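Local coordinates for protein MIX1 (Leishmania major, PDB 3HA4) that probably acts as a scaffold that mediates protein-protein interactions through a TPR-like all-helical domain, which itself forms a homodimer, at residues Leu36-Val41 with Trp69-Glu74; His63-Asp68 with Asp115-Arg120; Glu100-Leu105 with Asp134-Met139. All coordinates share one frame; numbering follows the deposited sequence.

Contact 1. Residues Leu36-Val41 with Trp69-Glu74; sequences LLHQRV and WLIPLE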
loop_
_atom_site.group_PDB
_atom_site.type_symbol
_atom_site.label_atom_id
_atom_site.label_comp_id
_atom_site.label_asym_id
_atom_site.label_seq_id
_atom_site.Cartn_x
_atom_site.Cartn_y
_atom_site.Cartn_z
ATOM N N LEU A 36 9.901 -7.661 -2.520
ATOM C CA LEU A 36 10.041 -7.430 -3.939
ATOM C C LEU A 36 8.715 -7.560 -4.668
ATOM O O LEU A 36 8.470 -6.897 -5.628
ATOM C CB LEU A 36 11.111 -8.340 -4.525
ATOM C CG LEU A 36 11.125 -8.472 -6.040
ATOM C CD1 LEU A 36 11.831 -7.387 -6.768
ATOM C CD2 LEU A 36 11.567 -9.782 -6.504
ATOM N N LEU A 37 7.870 -8.432 -4.156
ATOM C CA LEU A 37 6.519 -8.631 -4.611
ATOM C C LEU A 37 5.656 -7.431 -4.350
ATOM O O LEU A 37 4.892 -7.028 -5.171
ATOM C CB LEU A 37 5.941 -9.860 -3.944
ATOM C CG LEU A 37 4.572 -10.335 -4.370
ATOM C CD1 LEU A 37 4.492 -10.544 -5.813
ATOM C CD2 LEU A 37 4.138 -11.527 -3.639
ATOM N N HIS A 38 5.802 -6.844 -3.190
ATOM C CA HIS A 38 5.113 -5.636 -2.887
ATOM C C HIS A 38 5.591 -4.529 -3.792
ATOM O O HIS A 38 4.828 -3.775 -4.290
ATOM C CB HIS A 38 5.303 -5.277 -1.434
ATOM C CG HIS A 38 4.796 -3.924 -1.084
ATOM N ND1 HIS A 38 5.543 -2.792 -1.248
ATOM C CD2 HIS A 38 3.616 -3.520 -0.582
ATOM C CE1 HIS A 38 4.847 -1.749 -0.863
ATOM N NE2 HIS A 38 3.676 -2.164 -0.453
ATOM N N GLN A 39 6.876 -4.461 -4.006
ATOM C CA GLN A 39 7.481 -3.495 -4.913
ATOM C C GLN A 39 7.011 -3.657 -6.372
ATOM O O GLN A 39 6.804 -2.670 -7.082
ATOM C CB GLN A 39 9.001 -3.552 -4.808
ATOM C CG GLN A 39 9.737 -2.541 -5.664
ATOM C CD GLN A 39 11.247 -2.707 -5.565
ATOM O OE1 GLN A 39 11.967 -1.786 -5.180
ATOM N NE2 GLN A 39 11.729 -3.898 -5.892
ATOM N N ARG A 40 6.780 -4.876 -6.796
ATOM C CA ARG A 40 6.323 -5.135 -8.129
ATOM C C ARG A 40 4.890 -4.744 -8.322
ATOM O O ARG A 40 4.487 -4.296 -9.353
ATOM C CB ARG A 40 6.493 -6.597 -8.416
ATOM C CG ARG A 40 7.690 -6.880 -9.169
ATOM C CD ARG A 40 8.131 -8.275 -9.143
ATOM N NE ARG A 40 9.526 -8.301 -9.511
ATOM C CZ ARG A 40 10.212 -9.380 -9.841
ATOM N NH1 ARG A 40 9.638 -10.554 -9.849
ATOM N NH2 ARG A 40 11.472 -9.282 -10.164
ATOM N N VAL A 41 4.120 -4.920 -7.286
ATOM C CA VAL A 41 2.712 -4.627 -7.318
ATOM C C VAL A 41 2.468 -3.141 -7.264
ATOM O O VAL A 41 1.524 -2.647 -7.802
ATOM C CB VAL A 41 1.998 -5.311 -6.161
ATOM C CG1 VAL A 41 0.658 -4.742 -5.954
ATOM C CG2 VAL A 41 1.906 -6.761 -6.393
ATOM N N TRP A 69 -2.249 -8.087 4.249
ATOM C CA TRP A 69 -3.314 -7.141 3.868
ATOM C C TRP A 69 -2.764 -6.037 2.965
ATOM O O TRP A 69 -3.506 -5.429 2.196
ATOM C CB TRP A 69 -3.992 -6.516 5.115
ATOM C CG TRP A 69 -3.000 -5.849 5.996
ATOM C CD1 TRP A 69 -2.250 -6.435 6.966
ATOM C CD2 TRP A 69 -2.584 -4.481 5.939
ATOM N NE1 TRP A 69 -1.403 -5.513 7.531
ATOM C CE2 TRP A 69 -1.592 -4.304 6.919
ATOM C CE3 TRP A 69 -2.967 -3.385 5.167
ATOM C CZ2 TRP A 69 -0.985 -3.076 7.154
ATOM C CZ3 TRP A 69 -2.357 -2.170 5.396
ATOM C CH2 TRP A 69 -1.381 -2.024 6.385
ATOM N N LEU A 70 -1.463 -5.780 3.073
ATOM C CA LEU A 70 -0.837 -4.665 2.369
ATOM C C LEU A 70 -0.933 -4.815 0.855
ATOM O O LEU A 70 -1.361 -3.903 0.145
ATOM C CB LEU A 70 0.626 -4.512 2.794
ATOM C CG LEU A 70 1.327 -3.224 2.357
ATOM C CD1 LEU A 70 0.390 -2.020 2.464
ATOM C CD2 LEU A 70 2.583 -2.991 3.177
ATOM N N ILE A 71 -0.541 -5.977 0.357
ATOM C CA ILE A 71 -0.602 -6.207 -1.070
ATOM C C ILE A 71 -2.048 -6.188 -1.578
ATOM O O ILE A 71 -2.336 -5.545 -2.587
ATOM C CB ILE A 71 0.178 -7.478 -1.466
ATOM C CG1 ILE A 71 1.679 -7.198 -1.322
ATOM C CG2 ILE A 71 -0.184 -7.918 -2.893
ATOM C CD1 ILE A 71 2.590 -8.347 -1.710
ATOM N N PRO A 72 -2.969 -6.869 -0.869
ATOM C CA PRO A 72 -4.390 -6.782 -1.253
ATOM C C PRO A 72 -4.935 -5.354 -1.250
ATOM O O PRO A 72 -5.750 -5.006 -2.105
ATOM C CB PRO A 72 -5.087 -7.635 -0.197
ATOM C CG PRO A 72 -4.050 -8.663 0.154
ATOM C CD PRO A 72 -2.742 -7.916 0.141
ATOM N N LEU A 73 -4.486 -4.542 -0.301
ATOM C CA LEU A 73 -4.837 -3.133 -0.284
ATOM C C LEU A 73 -4.364 -2.450 -1.579
ATOM O O LEU A 73 -5.118 -1.732 -2.236
ATOM C CB LEU A 73 -4.213 -2.458 0.940
ATOM C CG LEU A 73 -4.500 -0.976 1.179
ATOM C CD1 LEU A 73 -5.947 -0.797 1.566
ATOM C CD2 LEU A 73 -3.578 -0.431 2.252
ATOM N N GLU A 74 -3.113 -2.698 -1.952
ATOM C CA GLU A 74 -2.540 -2.117 -3.167
ATOM C C GLU A 74 -3.265 -2.605 -4.433
ATOM O O GLU A 74 -3.606 -1.809 -5.314
ATOM C CB GLU A 74 -1.051 -2.425 -3.233
ATOM C CG GLU A 74 -0.244 -1.371 -3.938
ATOM C CD GLU A 74 -0.372 -0.020 -3.267
ATOM O OE1 GLU A 74 0.341 0.250 -2.263
ATOM O OE2 GLU A 74 -1.197 0.774 -3.756
HETATM O O HOH W 1 2.034 -0.046 -0.128
#
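Leu-37 meets Ile-71 at its branch point: CG of Leu-37 lies 3.9 Å from CD1 of Ile-71, and the two side chains cross at about a right angle, with the CD2 methyl of Leu-37 closing on the same atom. Leu-37 also packs on Gln-60 and Thr-61 of helix 54-64, which ties that helix to this boundary.

His-38 contributes about half of the first helix's share. CD1 of Ile-71 reaches its backbone N at 3.8 Å, while CG1 of Ile-71 sits at the rim of the imidazole, near the ring plane. With CG anti to the backbone N (chi1 171°), the ring comes obliquely to Leu-70, where CD2 of His-38 lies 3.7 Å from CG of Leu-70 and NE2 of His-38 is almost as near to it. In the plane of the ring, a water lies 2.7 Å from NE2 of His-38 and donates to OE1 of Glu-74, again at 2.7 Å. It therefore bridges two ionisable groups that do not touch directly. OE2 of Glu-74 forms a salt bridge with Arg-45, and Ile-128 of the second subunit packs on His-38.

The CB of Val-41 points toward the other helix. CG1 of Val-41 is 4.0 Å from CB of Glu-74, the two side chains sliding past each other in opposite directions, and its CG2 rests on CG2 of Ile-71.

The short segments run nearly parallel, at 8°, with 10.0 Å between their axes. This side-by-side packing joins helices 34-42 and 70-81, separated in sequence by helix 54-64, within the helix-turn-helix, TPR-like fold of MIX1.

Contact 2. Residues His63-Asp68 with Asp115-Arg120; sequences HYYPAD and DPNGGR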
loop_
_atom_site.group_PDB
_atom_site.type_symbol
_atom_site.label_atom_id
_atom_site.label_comp_id
_atom_site.label_asym_id
_atom_site.label_seq_id
_atom_site.Cartn_x
_atom_site.Cartn_y
_atom_site.Cartn_z
ATOM N N HIS A 63 -0.966 -17.518 -2.213
ATOM C CA HIS A 63 -0.312 -18.788 -1.939
ATOM C C HIS A 63 0.761 -18.661 -0.857
ATOM O O HIS A 63 0.789 -19.438 0.111
ATOM C CB HIS A 63 0.297 -19.363 -3.226
ATOM C CG HIS A 63 0.926 -20.709 -3.040
ATOM N ND1 HIS A 63 2.285 -20.880 -2.871
ATOM C CD2 HIS A 63 0.378 -21.945 -2.974
ATOM C CE1 HIS A 63 2.546 -22.166 -2.715
ATOM N NE2 HIS A 63 1.408 -22.833 -2.772
ATOM N N TYR A 64 1.640 -17.679 -1.034
ATOM C CA TYR A 64 2.767 -17.477 -0.130
ATOM C C TYR A 64 2.452 -16.562 1.054
ATOM O O TYR A 64 3.079 -16.671 2.111
ATOM C CB TYR A 64 3.971 -16.934 -0.913
ATOM C CG TYR A 64 4.550 -17.937 -1.891
ATOM C CD1 TYR A 64 5.167 -19.100 -1.437
ATOM C CD2 TYR A 64 4.470 -17.729 -3.255
ATOM C CE1 TYR A 64 5.693 -20.024 -2.326
ATOM C CE2 TYR A 64 4.995 -18.638 -4.155
ATOM C CZ TYR A 64 5.604 -19.784 -3.681
ATOM O OH TYR A 64 6.119 -20.688 -4.564
ATOM N N TYR A 65 1.485 -15.663 0.876
ATOM C CA TYR A 65 1.179 -14.670 1.899
ATOM C C TYR A 65 -0.332 -14.443 2.088
ATOM O O TYR A 65 -0.809 -13.319 1.996
ATOM C CB TYR A 65 1.897 -13.352 1.568
ATOM C CG TYR A 65 3.338 -13.547 1.203
ATOM C CD1 TYR A 65 4.283 -13.817 2.176
ATOM C CD2 TYR A 65 3.762 -13.491 -0.127
ATOM C CE1 TYR A 65 5.623 -14.014 1.855
ATOM C CE2 TYR A 65 5.114 -13.690 -0.467
ATOM C CZ TYR A 65 6.033 -13.954 0.536
ATOM O OH TYR A 65 7.361 -14.159 0.249
ATOM N N PRO A 66 -1.077 -15.517 2.387
ATOM C CA PRO A 66 -2.541 -15.447 2.521
ATOM C C PRO A 66 -2.980 -14.583 3.707
ATOM O O PRO A 66 -4.161 -14.232 3.795
ATOM C CB PRO A 66 -2.955 -16.894 2.806
ATOM C CG PRO A 66 -1.706 -17.581 3.322
ATOM C CD PRO A 66 -0.501 -16.754 2.946
ATOM N N ALA A 67 -2.051 -14.270 4.605
ATOM C CA ALA A 67 -2.356 -13.449 5.777
ATOM C C ALA A 67 -2.041 -11.973 5.599
ATOM O O ALA A 67 -2.366 -11.172 6.473
ATOM C CB ALA A 67 -1.656 -13.979 7.016
ATOM N N ASP A 68 -1.419 -11.607 4.481
ATOM C CA ASP A 68 -1.057 -10.209 4.238
ATOM C C ASP A 68 -2.241 -9.340 3.798
ATOM O O ASP A 68 -3.116 -9.790 3.043
ATOM C CB ASP A 68 0.045 -10.110 3.184
ATOM C CG ASP A 68 0.520 -8.676 2.974
ATOM O OD1 ASP A 68 0.744 -7.970 3.989
ATOM O OD2 ASP A 68 0.657 -8.258 1.800
ATOM N N ASP A 115 -0.549 -13.341 11.215
ATOM C CA ASP A 115 0.796 -12.994 10.894
ATOM C C ASP A 115 0.969 -12.214 9.634
ATOM O O ASP A 115 1.822 -12.527 8.843
ATOM C CB ASP A 115 1.614 -14.234 10.799
ATOM C CG ASP A 115 2.537 -14.353 11.914
ATOM O OD1 ASP A 115 3.716 -14.608 11.670
ATOM O OD2 ASP A 115 2.083 -14.161 13.036
ATOM N N PRO A 116 0.143 -11.203 9.444
ATOM C CA PRO A 116 0.175 -10.416 8.219
ATOM C C PRO A 116 1.462 -9.685 8.012
ATOM O O PRO A 116 2.013 -9.101 8.906
ATOM C CB PRO A 116 -0.952 -9.423 8.434
ATOM C CG PRO A 116 -1.836 -10.073 9.369
ATOM C CD PRO A 116 -0.945 -10.747 10.313
ATOM N N ASN A 117 1.914 -9.731 6.778
ATOM C CA ASN A 117 3.178 -9.179 6.361
ATOM C C ASN A 117 3.240 -7.702 6.533
ATOM O O ASN A 117 4.277 -7.166 6.799
ATOM C CB ASN A 117 3.472 -9.564 4.931
ATOM C CG ASN A 117 3.592 -11.034 4.759
ATOM O OD1 ASN A 117 2.623 -11.738 4.741
ATOM N ND2 ASN A 117 4.805 -11.506 4.668
ATOM N N GLY A 118 2.116 -7.044 6.341
ATOM C CA GLY A 118 2.055 -5.603 6.395
ATOM C C GLY A 118 2.241 -5.121 7.807
ATOM O O GLY A 118 2.298 -3.941 8.078
ATOM N N GLY A 119 2.256 -6.061 8.728
ATOM C CA GLY A 119 2.272 -5.735 10.120
ATOM C C GLY A 119 0.970 -6.002 10.812
ATOM O O GLY A 119 0.011 -6.442 10.238
ATOM N N ARG A 120 0.977 -5.702 12.099
ATOM C CA ARG A 120 -0.081 -6.092 12.992
ATOM C C ARG A 120 -1.326 -5.319 12.748
ATOM O O ARG A 120 -1.283 -4.116 12.588
ATOM C CB ARG A 120 0.336 -5.920 14.452
ATOM C CG ARG A 120 1.434 -4.921 14.685
ATOM C CD ARG A 120 1.714 -4.785 16.173
ATOM N NE ARG A 120 3.057 -5.229 16.542
ATOM C CZ ARG A 120 3.346 -5.834 17.687
ATOM N NH1 ARG A 120 2.373 -6.062 18.565
ATOM N NH2 ARG A 120 4.596 -6.208 17.957
#
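A single hydrogen bond, and a weak one, links the two segments: the backbone N of Gly-118 donates to OD1 of Asp-68 at 2.9 Å, with an N-H...O angle of only 118°. OD1 also takes a weak bond from the N of Leu-70, and OD2 accepts from the N of Ile-71 and from NE1 of Trp-34. The carboxylate thus caps the start of helix 70-81 and adds a weak bond to the 115-120 loop. CG of Asp-68 stands anti to the backbone N and beside the carbonyl carbon, close to CB of Asn-117.

Each segment contains a type I beta turn, Tyr-65 to Asp-68 and Pro-116 to Gly-119, closed by its own bond from the last N to the first O. The first turn connects helices 54-64 and 70-81, and the second lies in the loop between helices 94-109 and 123-137, so the contact joins two interhelical turns at one end of the TPR-like bundle.

Polar and aromatic groups meet around Asn-117. Its ND2 lies obliquely to the Tyr-65 ring, 3.4 Å from CD1 of Tyr-65, with the amide and ring planes 90° apart. OD1 of Asn-117 approaches CB of Asp-68 at 3.4 Å, and this amide is likewise almost perpendicular to the carboxylate, at 86°. ND2 is hydrogen-bonded to Asp-124 of the second subunit, whereas OH of Tyr-65 bonds to Pro-32 O.

At Ala-67 the carbonyl O comes close to the proline ring, 3.0 Å from CB of Pro-116, and the methyl of Ala-67 packs 4.1 Å from the C of Asp-115.

Contact 3. Residues Glu100-Leu105 with Asp134-Met139; sequences EVLMQL and DDLENM
Leu-136 reaches from helix 123-137 into the side of helix 94-109, and its atoms can be followed outward from the backbone. CB starts the contact, lying 4.1 Å from CB of Leu-102. CG is held anti to the carbonyl carbon (chi1 -67°), and beyond it CD1 does most of the touching. This methyl settles against the helix backbone, 3.5 Å from CA of Leu-102 and 3.6 Å from the N of the same residue. From there it also meets the side chain of the preceding residue, CG1 of Val-101 at 4.0 Å, and that of a residue about a turn further on, CD1 of Leu-105 at 3.6 Å. Both of those side chains cross Leu-136 at about a right angle.

One methyl is thus shared by Val-101, Leu-102 and Leu-105, three residues along one side of a helix, as expected where neighbouring helices pack in a TPR-like array. Helix 70-81 borders the same place, with Thr-76 touching Leu-136 and Pro-72 touching Leu-105. Helix 54-64 adds Trp-58 against Val-101.

Glu-137, at the exposed margin, covers the outer end of Leu-102. Its chain bends at chi2 (-80°), and the carboxylate comes back over the leucine, with OE2 3.5 Å and CD 3.7 Å from CD2 of Leu-102. The two side chains cross at about a right angle, and this meeting of an acid with a methyl group is van der Waals contact without a hydrogen bond. Close by, the carbonyl O of Leu-136 accepts a hydrogen bond from NE of Arg-98, tying the C-terminal end of helix 123-137 back to helix 94-109.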
loop_
_atom_site.group_PDB
_atom_site.type_symbol
_atom_site.label_atom_id
_atom_site.label_comp_id
_atom_site.label_asym_id
_atom_site.label_seq_id
_atom_site.Cartn_x
_atom_site.Cartn_y
_atom_site.Cartn_z
ATOM N N GLU A 100 -11.574 -12.557 -4.698
ATOM C CA GLU A 100 -10.499 -13.203 -3.960
ATOM C C GLU A 100 -9.735 -12.228 -3.086
ATOM O O GLU A 100 -9.416 -12.541 -1.945
ATOM C CB GLU A 100 -9.550 -13.905 -4.924
ATOM C CG GLU A 100 -10.220 -15.001 -5.709
ATOM C CD GLU A 100 -9.336 -15.553 -6.800
ATOM O OE1 GLU A 100 -8.352 -14.881 -7.178
ATOM O OE2 GLU A 100 -9.636 -16.666 -7.275
ATOM N N VAL A 101 -9.443 -11.047 -3.618
ATOM C CA VAL A 101 -8.799 -10.008 -2.821
ATOM C C VAL A 101 -9.697 -9.645 -1.639
ATOM O O VAL A 101 -9.228 -9.517 -0.500
ATOM C CB VAL A 101 -8.489 -8.755 -3.651
ATOM C CG1 VAL A 101 -7.817 -7.696 -2.794
ATOM C CG2 VAL A 101 -7.602 -9.122 -4.825
ATOM N N LEU A 102 -10.990 -9.501 -1.918
ATOM C CA LEU A 102 -11.980 -9.258 -0.879
ATOM C C LEU A 102 -11.905 -10.372 0.182
ATOM O O LEU A 102 -11.698 -10.104 1.365
ATOM C CB LEU A 102 -13.385 -9.139 -1.482
ATOM C CG LEU A 102 -14.551 -9.154 -0.482
ATOM C CD1 LEU A 102 -14.399 -8.048 0.553
ATOM C CD2 LEU A 102 -15.912 -9.062 -1.186
ATOM N N MET A 103 -12.024 -11.621 -0.258
ATOM C CA MET A 103 -11.903 -12.763 0.642
ATOM C C MET A 103 -10.639 -12.751 1.524
ATOM O O MET A 103 -10.715 -13.008 2.735
ATOM C CB MET A 103 -11.979 -14.066 -0.140
ATOM C CG MET A 103 -12.201 -15.300 0.718
ATOM S SD MET A 103 -12.278 -16.834 -0.241
ATOM C CE MET A 103 -13.299 -16.317 -1.623
ATOM N N GLN A 104 -9.478 -12.460 0.939
ATOM C CA GLN A 104 -8.263 -12.447 1.757
ATOM C C GLN A 104 -8.255 -11.321 2.802
ATOM O O GLN A 104 -7.823 -11.529 3.935
ATOM C CB GLN A 104 -6.996 -12.410 0.908
ATOM C CG GLN A 104 -5.759 -12.039 1.708
ATOM C CD GLN A 104 -4.484 -12.583 1.105
ATOM O OE1 GLN A 104 -4.508 -13.552 0.358
ATOM N NE2 GLN A 104 -3.364 -11.972 1.443
ATOM N N LEU A 105 -8.725 -10.137 2.409
ATOM C CA LEU A 105 -8.820 -9.008 3.334
ATOM C C LEU A 105 -9.778 -9.356 4.463
ATOM O O LEU A 105 -9.509 -9.052 5.619
ATOM C CB LEU A 105 -9.256 -7.723 2.619
ATOM C CG LEU A 105 -8.140 -7.015 1.837
ATOM C CD1 LEU A 105 -8.694 -5.918 0.951
ATOM C CD2 LEU A 105 -7.135 -6.464 2.796
ATOM N N ASP A 134 -15.117 -2.351 1.755
ATOM C CA ASP A 134 -16.224 -1.571 1.186
ATOM C C ASP A 134 -15.989 -1.307 -0.286
ATOM O O ASP A 134 -16.878 -1.518 -1.116
ATOM C CB ASP A 134 -16.373 -0.210 1.886
ATOM C CG ASP A 134 -17.154 -0.287 3.169
ATOM O OD1 ASP A 134 -17.603 -1.392 3.559
ATOM O OD2 ASP A 134 -17.321 0.781 3.792
ATOM N N ASP A 135 -14.797 -0.803 -0.596
ATOM C CA ASP A 135 -14.445 -0.500 -1.972
ATOM C C ASP A 135 -14.687 -1.727 -2.837
ATOM O O ASP A 135 -15.362 -1.651 -3.867
ATOM C CB ASP A 135 -12.993 -0.032 -2.067
ATOM C CG ASP A 135 -12.824 1.402 -1.627
ATOM O OD1 ASP A 135 -13.838 2.127 -1.635
ATOM O OD2 ASP A 135 -11.696 1.811 -1.282
ATOM N N LEU A 136 -14.167 -2.868 -2.396
ATOM C CA LEU A 136 -14.332 -4.093 -3.160
ATOM C C LEU A 136 -15.803 -4.441 -3.271
ATOM O O LEU A 136 -16.316 -4.634 -4.370
ATOM C CB LEU A 136 -13.523 -5.228 -2.537
ATOM C CG LEU A 136 -12.012 -4.997 -2.647
ATOM C CD1 LEU A 136 -11.190 -5.899 -1.698
ATOM C CD2 LEU A 136 -11.584 -5.162 -4.122
ATOM N N GLU A 137 -16.481 -4.522 -2.158
ATOM C CA GLU A 137 -17.895 -4.788 -2.161
ATOM C C GLU A 137 -18.685 -3.877 -3.107
ATOM O O GLU A 137 -19.594 -4.312 -3.754
ATOM C CB GLU A 137 -18.434 -4.715 -0.740
ATOM C CG GLU A 137 -17.985 -5.797 0.201
ATOM C CD GLU A 137 -18.747 -7.036 0.020
ATOM O OE1 GLU A 137 -19.515 -7.075 -0.907
ATOM O OE2 GLU A 137 -18.578 -7.978 0.769
ATOM N N ASN A 138 -18.292 -2.618 -3.192
ATOM C CA ASN A 138 -19.006 -1.651 -4.028
ATOM C C ASN A 138 -18.666 -1.742 -5.517
ATOM O O ASN A 138 -19.246 -1.049 -6.351
ATOM C CB ASN A 138 -18.791 -0.229 -3.499
ATOM C CG ASN A 138 -19.779 0.133 -2.405
ATOM O OD1 ASN A 138 -20.962 -0.181 -2.508
ATOM N ND2 ASN A 138 -19.301 0.789 -1.355
ATOM N N MET A 139 -17.747 -2.637 -5.835
ATOM C CA MET A 139 -17.161 -2.712 -7.155
ATOM C C MET A 139 -17.801 -3.847 -7.940
ATOM O O MET A 139 -18.044 -4.927 -7.393
ATOM C CB MET A 139 -15.663 -2.970 -6.990
ATOM C CG MET A 139 -14.775 -2.517 -8.106
ATOM S SD MET A 139 -13.043 -2.844 -7.691
ATOM C CE MET A 139 -12.757 -1.666 -6.362
#

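Contacts 1 and 2 alternate along the chain, as do contacts 2 and 3, whereas contact 1 closes before contact 3 opens. The centres of contacts 1 and 2 lie about 10 Å apart. Contact 3 is farther off, its centre about 15 Å from that of contact 1 and about 16 Å from that of contact 2. Trp-69 ties contact 1 to the turn of contact 2 through a probable hydrogen bond to Gly-119. Gln-104 of contact 3 probably bonds to the carbonyl oxygens of Tyr-65 and Asp-68. Helix 70-81 touches both helices 34-42 and 94-109. Contacts 1 and 2 both touch the second subunit, consistent with their lying at or near the homodimer interface.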